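Local coordinates for hypothetical protein PH0832 (Pyrococcus horikoshii, PDB 2P9X) that is of unknown function but binds zinc ions and belongs to the Nitrosopumilus output domain family, at residues 11-16 with 22-27; 39-42 with 47-50; 5-10 with 71-76. All coordinates share one frame; numbering follows the deposited sequence.

Interaction 1 (11-16 with 22-27); sequences TIILAL and GLEAVL
With CG of L16 turned anti to its carbonyl carbon (chi1 -56°) and CG of L23 anti to its backbone nitrogen (chi1 -174°), the two leucines meet at about a right angle, L16 CD2 lying 3.7 Å from L23 CD2. The other methyl of L16, CD1, touches both CA of E24 at 4.1 Å and CD2 of L27 at 4.0 Å. L16 thus packs against L23, E24 and L27, one turn of the facing helix. Two consecutive helices, 3-19 and 23-35, pack here across a short connection, the short segments running at 116° with axes 9.7 Å apart. Both methyls go if L16 becomes an alanine, which would probably open a gap against L23 and L27 and leave CA of E24 without its apolar cover. Beside this apolar patch, CG2 of I13 packs 3.8 Å from OE2 of E24, whose OE1 forms a salt bridge with R17. E24 and E28 are zinc ligands in a structure of this protein, although no zinc is bound to them here. A water takes the N-H of E24 at 2.9 Å from its N and donates a weak bond to the carbonyl oxygen of L16.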
ATOM      1  N   THR A  11      18.872   6.421 -12.736  1.00 20.85           N
ATOM      2  CA  THR A  11      18.808   5.020 -12.335  1.00 21.44           C
ATOM      3  C   THR A  11      17.470   4.739 -11.666  1.00 21.02           C
ATOM      4  O   THR A  11      16.855   3.703 -11.912  1.00 22.28           O
ATOM      5  CB  THR A  11      19.935   4.659 -11.361  1.00 24.72           C
ATOM      6  OG1 THR A  11      21.196   4.910 -11.987  1.00 26.49           O
ATOM      7  CG2 THR A  11      19.858   3.182 -10.977  1.00 26.07           C
ATOM      8  N   ILE A  12      17.021   5.659 -10.818  1.00 20.15           N
ATOM      9  CA  ILE A  12      15.744   5.478 -10.141  1.00 19.78           C
ATOM     10  C   ILE A  12      14.600   5.500 -11.149  1.00 19.22           C
ATOM     11  O   ILE A  12      13.709   4.655 -11.109  1.00 21.18           O
ATOM     12  CB  ILE A  12      15.502   6.577  -9.083  1.00 19.30           C
ATOM     13  CG1 ILE A  12      16.523   6.433  -7.953  1.00 21.04           C
ATOM     14  CG2 ILE A  12      14.082   6.454  -8.523  1.00 20.65           C
ATOM     15  CD1 ILE A  12      16.367   7.465  -6.848  1.00 20.57           C
ATOM     16  N   ILE A  13      14.633   6.463 -12.061  1.00 20.25           N
ATOM     17  CA  ILE A  13      13.596   6.565 -13.073  1.00 20.30           C
ATOM     18  C   ILE A  13      13.496   5.275 -13.890  1.00 21.14           C
ATOM     19  O   ILE A  13      12.395   4.795 -14.163  1.00 20.17           O
ATOM     20  CB  ILE A  13      13.863   7.773 -13.994  1.00 22.86           C
ATOM     21  CG1 ILE A  13      13.558   9.065 -13.227  1.00 25.96           C
ATOM     22  CG2 ILE A  13      13.025   7.668 -15.247  1.00 26.25           C
ATOM     23  CD1 ILE A  13      14.151  10.307 -13.854  1.00 29.56           C
ATOM     24  N   LEU A  14      14.634   4.705 -14.274  1.00 21.35           N
ATOM     25  CA  LEU A  14      14.602   3.461 -15.048  1.00 22.12           C
ATOM     26  C   LEU A  14      14.034   2.324 -14.197  1.00 22.83           C
ATOM     27  O   LEU A  14      13.311   1.466 -14.702  1.00 23.84           O
ATOM     28  CB  LEU A  14      16.003   3.098 -15.555  1.00 23.68           C
ATOM     29  CG  LEU A  14      16.605   4.054 -16.588  1.00 25.85           C
ATOM     30  CD1 LEU A  14      18.019   3.614 -16.919  1.00 27.75           C
ATOM     31  CD2 LEU A  14      15.746   4.083 -17.846  1.00 28.19           C
ATOM     32  N   ALA A  15      14.347   2.326 -12.903  1.00 20.97           N
ATOM     33  CA  ALA A  15      13.831   1.289 -12.012  1.00 20.41           C
ATOM     34  C   ALA A  15      12.306   1.387 -11.933  1.00 21.00           C
ATOM     35  O   ALA A  15      11.608   0.375 -11.973  1.00 22.36           O
ATOM     36  CB  ALA A  15      14.446   1.427 -10.619  1.00 20.01           C
ATOM     37  N   LEU A  16      11.785   2.607 -11.832  1.00 20.25           N
ATOM     38  CA  LEU A  16      10.337   2.777 -11.745  1.00 20.64           C
ATOM     39  C   LEU A  16       9.666   2.284 -13.022  1.00 20.67           C
ATOM     40  O   LEU A  16       8.617   1.646 -12.969  1.00 21.64           O
ATOM     41  CB  LEU A  16       9.978   4.247 -11.504  1.00 19.24           C
ATOM     42  CG  LEU A  16      10.603   4.928 -10.281  1.00 19.23           C
ATOM     43  CD1 LEU A  16      10.121   6.372 -10.225  1.00 20.68           C
ATOM     44  CD2 LEU A  16      10.238   4.184  -9.000  1.00 20.71           C
ATOM     45  N   GLY A  22       2.888   2.701 -14.938  1.00 25.63           N
ATOM     46  CA  GLY A  22       2.458   3.913 -14.267  1.00 23.16           C
ATOM     47  C   GLY A  22       3.148   4.348 -12.990  1.00 21.92           C
ATOM     48  O   GLY A  22       2.786   5.386 -12.434  1.00 21.77           O
ATOM     49  N   LEU A  23       4.133   3.598 -12.512  1.00 19.90           N
ATOM     50  CA  LEU A  23       4.773   3.995 -11.259  1.00 19.02           C
ATOM     51  C   LEU A  23       5.440   5.363 -11.323  1.00 18.84           C
ATOM     52  O   LEU A  23       5.332   6.148 -10.382  1.00 18.59           O
ATOM     53  CB  LEU A  23       5.778   2.931 -10.796  1.00 18.20           C
ATOM     54  CG  LEU A  23       6.406   3.179  -9.420  1.00 17.49           C
ATOM     55  CD1 LEU A  23       5.311   3.445  -8.378  1.00 18.14           C
ATOM     56  CD2 LEU A  23       7.250   1.957  -9.026  1.00 18.51           C
ATOM     57  N   GLU A  24       6.129   5.665 -12.417  1.00 18.81           N
ATOM     58  CA  GLU A  24       6.777   6.970 -12.514  1.00 19.52           C
ATOM     59  C   GLU A  24       5.746   8.085 -12.355  1.00 20.13           C
ATOM     60  O   GLU A  24       5.937   9.017 -11.571  1.00 17.94           O
ATOM     61  CB  GLU A  24       7.497   7.124 -13.856  1.00 20.80           C
ATOM     62  CG  GLU A  24       8.350   8.390 -13.951  1.00 21.50           C
ATOM     63  CD  GLU A  24       8.961   8.572 -15.327  1.00 23.21           C
ATOM     64  OE1 GLU A  24       8.703   7.733 -16.209  1.00 24.42           O
ATOM     65  OE2 GLU A  24       9.698   9.558 -15.525  1.00 24.70           O
ATOM     66  N   ALA A  25       4.640   7.981 -13.088  1.00 19.66           N
ATOM     67  CA  ALA A  25       3.601   9.006 -13.007  1.00 19.17           C
ATOM     68  C   ALA A  25       2.974   9.078 -11.622  1.00 19.59           C
ATOM     69  O   ALA A  25       2.692  10.164 -11.113  1.00 20.43           O
ATOM     70  CB  ALA A  25       2.524   8.732 -14.037  1.00 20.02           C
ATOM     71  N   VAL A  26       2.743   7.921 -11.014  1.00 18.49           N
ATOM     72  CA  VAL A  26       2.131   7.887  -9.693  1.00 18.29           C
ATOM     73  C   VAL A  26       3.039   8.490  -8.627  1.00 19.36           C
ATOM     74  O   VAL A  26       2.612   9.348  -7.848  1.00 19.34           O
ATOM     75  CB  VAL A  26       1.738   6.439  -9.323  1.00 17.68           C
ATOM     76  CG1 VAL A  26       1.330   6.346  -7.859  1.00 18.88           C
ATOM     77  CG2 VAL A  26       0.581   5.997 -10.219  1.00 19.43           C
ATOM     78  N   LEU A  27       4.293   8.056  -8.580  1.00 19.16           N
ATOM     79  CA  LEU A  27       5.192   8.609  -7.573  1.00 18.96           C
ATOM     80  C   LEU A  27       5.424  10.098  -7.818  1.00 19.84           C
ATOM     81  O   LEU A  27       5.455  10.886  -6.879  1.00 20.07           O
ATOM     82  CB  LEU A  27       6.531   7.860  -7.568  1.00 17.90           C
ATOM     83  CG  LEU A  27       7.578   8.348  -6.557  1.00 17.40           C
ATOM     84  CD1 LEU A  27       7.004   8.398  -5.147  1.00 18.34           C
ATOM     85  CD2 LEU A  27       8.779   7.402  -6.611  1.00 18.89           C
TER
HETATM   86  O   HOH W   1       6.945   3.874 -14.537  1.00 22.21           O

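Interaction 2 (39-42 with 47-50)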
ATOM      1  N   ILE A  39      11.687  13.399  -8.707  1.00 20.19           N
ATOM      2  CA  ILE A  39      12.485  12.247  -8.285  1.00 21.42           C
ATOM      3  C   ILE A  39      13.891  12.633  -7.843  1.00 19.67           C
ATOM      4  O   ILE A  39      14.544  11.891  -7.099  1.00 22.44           O
ATOM      5  CB  ILE A  39      12.569  11.188  -9.424  1.00 23.70           C
ATOM      6  CG1 ILE A  39      11.174  10.628  -9.710  1.00 27.00           C
ATOM      7  CG2 ILE A  39      13.487  10.033  -9.026  1.00 23.49           C
ATOM      8  CD1 ILE A  39      10.583   9.866  -8.550  1.00 30.07           C
ATOM      9  N   GLU A  40      14.353  13.795  -8.293  1.00 20.82           N
ATOM     10  CA  GLU A  40      15.686  14.266  -7.928  1.00 20.23           C
ATOM     11  C   GLU A  40      15.797  14.472  -6.416  1.00 22.33           C
ATOM     12  O   GLU A  40      16.889  14.658  -5.878  1.00 19.89           O
ATOM     13  CB  GLU A  40      16.005  15.571  -8.664  1.00 22.28           C
ATOM     14  CG  GLU A  40      14.950  16.659  -8.518  1.00 24.78           C
ATOM     15  CD  GLU A  40      13.796  16.537  -9.513  1.00 25.28           C
ATOM     16  OE1 GLU A  40      13.669  15.487 -10.178  1.00 27.45           O
ATOM     17  OE2 GLU A  40      13.021  17.510  -9.629  1.00 31.59           O
ATOM     18  N   LEU A  41      14.658  14.449  -5.730  1.00 20.16           N
ATOM     19  CA  LEU A  41      14.635  14.607  -4.279  1.00 21.13           C
ATOM     20  C   LEU A  41      15.411  13.473  -3.615  1.00 21.37           C
ATOM     21  O   LEU A  41      15.923  13.628  -2.505  1.00 22.59           O
ATOM     22  CB  LEU A  41      13.190  14.588  -3.765  1.00 21.91           C
ATOM     23  CG  LEU A  41      13.011  14.730  -2.251  1.00 24.12           C
ATOM     24  CD1 LEU A  41      13.486  16.110  -1.805  1.00 25.03           C
ATOM     25  CD2 LEU A  41      11.542  14.536  -1.889  1.00 24.25           C
ATOM     26  N   ALA A  42      15.480  12.324  -4.289  1.00 21.79           N
ATOM     27  CA  ALA A  42      16.193  11.170  -3.748  1.00 21.35           C
ATOM     28  C   ALA A  42      17.647  11.537  -3.476  1.00 21.41           C
ATOM     29  O   ALA A  42      18.233  11.094  -2.491  1.00 20.91           O
ATOM     30  CB  ALA A  42      16.112   9.998  -4.715  1.00 21.78           C
ATOM     31  N   GLN A  47      16.472  11.205   2.936  1.00 24.85           N
ATOM     32  CA  GLN A  47      15.591  10.903   4.056  1.00 25.23           C
ATOM     33  C   GLN A  47      14.162  11.369   3.763  1.00 24.78           C
ATOM     34  O   GLN A  47      13.200  10.651   4.041  1.00 25.27           O
ATOM     35  CB  GLN A  47      16.106  11.561   5.344  1.00 28.73           C
ATOM     36  CG  GLN A  47      15.149  11.408   6.523  1.00 33.70           C
ATOM     37  CD  GLN A  47      15.722  11.926   7.835  1.00 37.68           C
ATOM     38  OE1 GLN A  47      14.997  12.074   8.820  1.00 41.00           O
ATOM     39  NE2 GLN A  47      17.024  12.188   7.858  1.00 38.89           N
ATOM     40  N   LYS A  48      14.024  12.564   3.196  1.00 23.57           N
ATOM     41  CA  LYS A  48      12.703  13.100   2.875  1.00 24.75           C
ATOM     42  C   LYS A  48      12.055  12.276   1.761  1.00 24.32           C
ATOM     43  O   LYS A  48      10.847  12.039   1.773  1.00 23.15           O
ATOM     44  CB  LYS A  48      12.813  14.565   2.449  1.00 28.23           C
ATOM     45  CG  LYS A  48      11.472  15.256   2.250  1.00 32.65           C
ATOM     46  CD  LYS A  48      11.627  16.761   2.089  1.00 37.80           C
ATOM     47  CE  LYS A  48      12.214  17.392   3.344  1.00 41.94           C
ATOM     48  NZ  LYS A  48      11.382  17.121   4.551  1.00 43.75           N
ATOM     49  N   PHE A  49      12.865  11.837   0.802  1.00 22.57           N
ATOM     50  CA  PHE A  49      12.357  11.032  -0.303  1.00 22.31           C
ATOM     51  C   PHE A  49      11.827   9.710   0.259  1.00 22.62           C
ATOM     52  O   PHE A  49      10.731   9.264  -0.097  1.00 21.43           O
ATOM     53  CB  PHE A  49      13.478  10.781  -1.328  1.00 20.80           C
ATOM     54  CG  PHE A  49      13.094   9.843  -2.443  1.00 19.66           C
ATOM     55  CD1 PHE A  49      12.464  10.325  -3.587  1.00 20.11           C
ATOM     56  CD2 PHE A  49      13.352   8.480  -2.348  1.00 19.06           C
ATOM     57  CE1 PHE A  49      12.096   9.463  -4.621  1.00 20.95           C
ATOM     58  CE2 PHE A  49      12.990   7.603  -3.379  1.00 19.80           C
ATOM     59  CZ  PHE A  49      12.361   8.099  -4.515  1.00 21.16           C
ATOM     60  N   LYS A  50      12.598   9.088   1.148  1.00 21.82           N
ATOM     61  CA  LYS A  50      12.176   7.828   1.748  1.00 24.35           C
ATOM     62  C   LYS A  50      10.877   8.022   2.519  1.00 24.23           C
ATOM     63  O   LYS A  50       9.958   7.207   2.419  1.00 24.25           O
ATOM     64  CB  LYS A  50      13.268   7.293   2.678  1.00 26.32           C
ATOM     65  CG  LYS A  50      14.362   6.548   1.930  1.00 28.32           C
ATOM     66  CD  LYS A  50      15.491   6.106   2.857  1.00 31.64           C
ATOM     67  CE  LYS A  50      14.973   5.616   4.196  1.00 32.90           C
ATOM     68  NZ  LYS A  50      15.808   4.510   4.747  1.00 37.23           N
TER
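A42 packs over the ring of F49 where two consecutive helices, 41-44 and 46-57, meet across a tight connection in this all-helical fold, with only four residues between the two segments. The backbones come close, with CA atoms of A42 and F49 5.2 Å apart.

The clearest directional interaction is a CH-pi contact. The methyl CB of A42 lies 3.8 Å from the centroid of the F49 ring and just 10° off the ring normal, almost centred over one face. Because CG of F49 is anti to its backbone nitrogen (chi1 174°) and the ring plane stands nearly perpendicular to the plane of CA, CB and CG (chi2 87°), it presents this face to A42, whose own CA also approaches ring atom CG. The short side chain of A42 is consistent with the close approach of the ring to its CA.

Apolar packing extends the contact around the ring and its stem. At the ring edge, near its plane, CD1 of I39 stands 4.2 Å from CE1 of F49. L41 works nearer the backbone: its CD2 lies 3.9 Å from CA of F49, and its CG meets CB of the same phenylalanine. I39 also reaches I12 and L16 of helix 3-19 and L31 of helix 23-35, while F49 touches L86 of helix 86-97, so the contact lies in the buried centre of the chain, where several helices converge.

Polar groups contribute at the margin. D45, in the turn, accepts a hydrogen bond at OD1 from the backbone N of K48. The lysine offers just its aliphatic base to the facing segment, and its amino end leads away; CG of K48 lies 4.2 Å from CD2 of L41.

Interaction 3 (5-10 with 71-76). With ACT (acetate ion), chain E.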
ATOM      1  N   ARG A   5      24.099  13.296  -9.093  1.00 20.17           N
ATOM      2  CA  ARG A   5      22.665  13.566  -9.027  1.00 21.19           C
ATOM      3  C   ARG A   5      21.999  13.026 -10.287  1.00 21.96           C
ATOM      4  O   ARG A   5      20.915  12.443 -10.233  1.00 22.52           O
ATOM      5  CB  ARG A   5      22.434  15.072  -8.900  1.00 20.20           C
ATOM      6  CG  ARG A   5      20.983  15.519  -8.667  1.00 20.17           C
ATOM      7  CD  ARG A   5      20.993  17.000  -8.289  1.00 19.65           C
ATOM      8  NE  ARG A   5      19.703  17.547  -7.866  1.00 21.92           N
ATOM      9  CZ  ARG A   5      18.806  18.096  -8.682  1.00 20.17           C
ATOM     10  NH1 ARG A   5      19.041  18.164  -9.983  1.00 22.30           N
ATOM     11  NH2 ARG A   5      17.697  18.631  -8.185  1.00 22.35           N
ATOM     12  N   ASP A   6      22.653  13.228 -11.426  1.00 20.83           N
ATOM     13  CA  ASP A   6      22.135  12.756 -12.706  1.00 23.02           C
ATOM     14  C   ASP A   6      22.059  11.230 -12.729  1.00 23.80           C
ATOM     15  O   ASP A   6      21.025  10.656 -13.066  1.00 24.55           O
ATOM     16  CB  ASP A   6      23.033  13.266 -13.840  1.00 26.38           C
ATOM     17  CG  ASP A   6      22.606  12.761 -15.204  1.00 31.73           C
ATOM     18  OD1 ASP A   6      21.395  12.789 -15.495  1.00 34.25           O
ATOM     19  OD2 ASP A   6      23.487  12.354 -15.986  1.00 35.16           O
ATOM     20  N   ILE A   7      23.149  10.574 -12.347  1.00 23.12           N
ATOM     21  CA  ILE A   7      23.189   9.115 -12.348  1.00 22.75           C
ATOM     22  C   ILE A   7      22.187   8.487 -11.384  1.00 23.23           C
ATOM     23  O   ILE A   7      21.520   7.504 -11.722  1.00 23.19           O
ATOM     24  CB  ILE A   7      24.601   8.602 -12.016  1.00 24.69           C
ATOM     25  CG1 ILE A   7      25.574   9.040 -13.112  1.00 27.01           C
ATOM     26  CG2 ILE A   7      24.593   7.089 -11.912  1.00 26.24           C
ATOM     27  CD1 ILE A   7      27.034   8.792 -12.770  1.00 29.29           C
ATOM     28  N   LEU A   8      22.064   9.041 -10.185  1.00 21.69           N
ATOM     29  CA  LEU A   8      21.114   8.465  -9.237  1.00 19.86           C
ATOM     30  C   LEU A   8      19.679   8.661  -9.716  1.00 20.38           C
ATOM     31  O   LEU A   8      18.880   7.730  -9.695  1.00 23.06           O
ATOM     32  CB  LEU A   8      21.274   9.085  -7.847  1.00 21.52           C
ATOM     33  CG  LEU A   8      20.268   8.562  -6.813  1.00 21.65           C
ATOM     34  CD1 LEU A   8      20.356   7.047  -6.732  1.00 22.35           C
ATOM     35  CD2 LEU A   8      20.546   9.186  -5.454  1.00 23.67           C
ATOM     36  N   THR A   9      19.356   9.870 -10.156  1.00 21.88           N
ATOM     37  CA  THR A   9      18.003  10.161 -10.612  1.00 19.57           C
ATOM     38  C   THR A   9      17.600   9.302 -11.801  1.00 21.65           C
ATOM     39  O   THR A   9      16.518   8.720 -11.804  1.00 22.30           O
ATOM     40  CB  THR A   9      17.848  11.661 -10.963  1.00 19.65           C
ATOM     41  OG1 THR A   9      18.152  12.445  -9.802  1.00 23.43           O
ATOM     42  CG2 THR A   9      16.410  11.968 -11.399  1.00 23.19           C
ATOM     43  N   LYS A  10      18.469   9.196 -12.799  1.00 21.33           N
ATOM     44  CA  LYS A  10      18.143   8.386 -13.969  1.00 22.83           C
ATOM     45  C   LYS A  10      17.998   6.913 -13.608  1.00 22.42           C
ATOM     46  O   LYS A  10      17.108   6.228 -14.113  1.00 22.06           O
ATOM     47  CB  LYS A  10      19.210   8.541 -15.055  1.00 26.47           C
ATOM     48  CG  LYS A  10      18.843   7.863 -16.369  1.00 31.71           C
ATOM     49  CD  LYS A  10      17.536   8.425 -16.926  1.00 35.76           C
ATOM     50  CE  LYS A  10      17.123   7.732 -18.219  1.00 39.68           C
ATOM     51  NZ  LYS A  10      17.119   8.671 -19.376  1.00 42.08           N
ATOM     52  N   SER A  71      20.379  -1.787  -5.373  1.00 27.77           N
ATOM     53  CA  SER A  71      20.828  -2.874  -6.237  1.00 30.08           C
ATOM     54  C   SER A  71      21.102  -2.388  -7.659  1.00 30.53           C
ATOM     55  O   SER A  71      22.099  -2.774  -8.275  1.00 29.19           O
ATOM     56  CB  SER A  71      19.776  -3.987  -6.266  1.00 32.02           C
ATOM     57  OG  SER A  71      19.712  -4.658  -5.021  1.00 39.51           O
ATOM     58  N   LYS A  72      20.218  -1.543  -8.181  1.00 28.88           N
ATOM     59  CA  LYS A  72      20.382  -1.024  -9.535  1.00 29.79           C
ATOM     60  C   LYS A  72      21.561  -0.070  -9.654  1.00 30.04           C
ATOM     61  O   LYS A  72      22.235  -0.035 -10.683  1.00 29.66           O
ATOM     62  CB  LYS A  72      19.110  -0.306  -9.992  1.00 30.02           C
ATOM     63  CG  LYS A  72      17.946  -1.224 -10.307  1.00 31.87           C
ATOM     64  CD  LYS A  72      18.305  -2.242 -11.373  1.00 34.33           C
ATOM     65  CE  LYS A  72      17.187  -3.262 -11.540  1.00 37.19           C
ATOM     66  NZ  LYS A  72      17.296  -3.991 -12.833  1.00 39.69           N
ATOM     67  N   LEU A  73      21.806   0.717  -8.611  1.00 30.38           N
ATOM     68  CA  LEU A  73      22.918   1.655  -8.663  1.00 33.21           C
ATOM     69  C   LEU A  73      24.259   0.926  -8.608  1.00 34.99           C
ATOM     70  O   LEU A  73      25.253   1.333  -9.195  1.00 35.12           O
ATOM     71  CB  LEU A  73      22.793   2.613  -7.477  1.00 33.61           C
ATOM     72  CG  LEU A  73      23.578   3.908  -7.693  1.00 36.84           C
ATOM     73  CD1 LEU A  73      23.136   4.661  -8.951  1.00 35.57           C
ATOM     74  CD2 LEU A  73      23.430   4.889  -6.531  1.00 39.36           C
ATOM     75  N   LYS A  74      24.270  -0.174  -7.834  1.00 35.74           N
ATOM     76  CA  LYS A  74      25.472  -0.993  -7.778  1.00 39.51           C
ATOM     77  C   LYS A  74      25.793  -1.595  -9.149  1.00 40.48           C
ATOM     78  O   LYS A  74      26.941  -1.731  -9.553  1.00 41.85           O
ATOM     79  CB  LYS A  74      25.245  -2.100  -6.746  1.00 40.43           C
ATOM     80  CG  LYS A  74      25.490  -1.605  -5.319  1.00 42.56           C
ATOM     81  CD  LYS A  74      25.121  -2.648  -4.262  1.00 45.40           C
ATOM     82  CE  LYS A  74      25.145  -2.068  -2.843  1.00 47.74           C
ATOM     83  NZ  LYS A  74      24.939  -3.138  -1.867  1.00 48.49           N
ATOM     84  N   GLY A  75      24.721  -1.991  -9.861  1.00 40.23           N
ATOM     85  CA  GLY A  75      24.905  -2.516 -11.209  1.00 41.03           C
ATOM     86  C   GLY A  75      25.327  -1.417 -12.187  1.00 42.25           C
ATOM     87  O   GLY A  75      25.934  -1.667 -13.221  1.00 42.11           O
ATOM     88  N   ARG A  76      24.989  -0.178 -11.847  1.00 41.23           N
ATOM     89  CA  ARG A  76      25.340   0.962 -12.690  1.00 41.87           C
ATOM     90  C   ARG A  76      26.777   1.456 -12.448  1.00 41.82           C
ATOM     91  O   ARG A  76      27.475   1.877 -13.360  1.00 41.85           O
ATOM     92  CB  ARG A  76      24.353   2.093 -12.398  1.00 40.96           C
ATOM     93  CG  ARG A  76      24.112   2.991 -13.610  1.00 41.75           C
ATOM     94  CD  ARG A  76      25.425   3.457 -14.243  1.00 41.78           C
ATOM     95  NE  ARG A  76      25.230   4.709 -14.980  1.00 40.46           N
ATOM     96  CZ  ARG A  76      26.342   5.356 -15.380  1.00 38.61           C
ATOM     97  NH1 ARG A  76      27.533   4.850 -15.114  1.00 37.52           N
ATOM     98  NH2 ARG A  76      26.237   6.509 -16.052  1.00 38.38           N
TER
HETATM   99  C   ACT E1001      21.502  16.812 -12.584  1.00 22.41           C
HETATM  100  O   ACT E1001      21.508  17.412 -11.489  1.00 23.47           O
HETATM  101  OXT ACT E1001      22.414  16.888 -13.439  1.00 21.78           O
HETATM  102  CH3 ACT E1001      20.300  15.918 -12.901  1.00 22.97           C
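The long-range packing of helix 3-19 against helix 59-76, part of the all-helical fold, rests on I7 and L8 meeting L73 and R76. The short segments cross at 128° with axes 10.4 Å apart, a wide spacing bridged by side chains; the CA atoms of L8 and L73 are 7.1 Å apart.

L73 is the buried centre of the apolar contact, its two methyls divided between neighbours on the first helix. CD2 meets CD1 of L8 at 3.8 Å, and CD1 approaches CG2 of I7; in both pairs the side chains cross at about a right angle. Although its CB does not face L73, CG anti to the backbone nitrogen brings the end of L8 to L73. Helix 86-97 closes this region, V90 lying against L8, L89 and I93 against L73, and Y97 against I7.

Toward solvent, R76 continues the packing. Its chain bends at chi2 (-50°), which lays the guanidinium against I7: NE of R76 lies 3.9 Å from CG2 of I7, while CD1 of I7 sits over one face of the group, displaced toward its rim. The charged group thus borders the apolar patch with its flat side against hydrocarbon.

On the far side of helix 3-19, the carbonyl oxygen of R5 is gripped twice, by the N of T9 in the helical pattern and by OG1 of T9 at 2.8 Å, the two donors coming from opposite faces of the carbonyl plane. The extended side chain of R5 pairs through NE with D44 in a salt bridge. An acetate, probably from the crystallisation liquor, lies at the guanidinium edge, where NH1 of R5 donates to acetate O over 3.0 Å at 165°.

Overall arrangement
Interactions 1 and 2 come one after the other along the chain, each joining helices that are neighbours in sequence, while interaction 3 brackets both by returning helix 59-76 to helix 3-19 across 60 intervening residues. Their centres lie 13 to 14 Å apart. Helix 3-19 is shared by interactions 1 and 3, with T11 at the seam: its OG1 lies 3.6 Å from CD1 of L73. Interactions 1 and 2 meet through I39, which touches I12, L16 and L27. Interactions 2 and 3, on opposite sides of the chain's centre, are linked by E40 against R5 and T9. Two contacts between helices consecutive in the chain and one long-range contact thus tie five of the helices into one small domain.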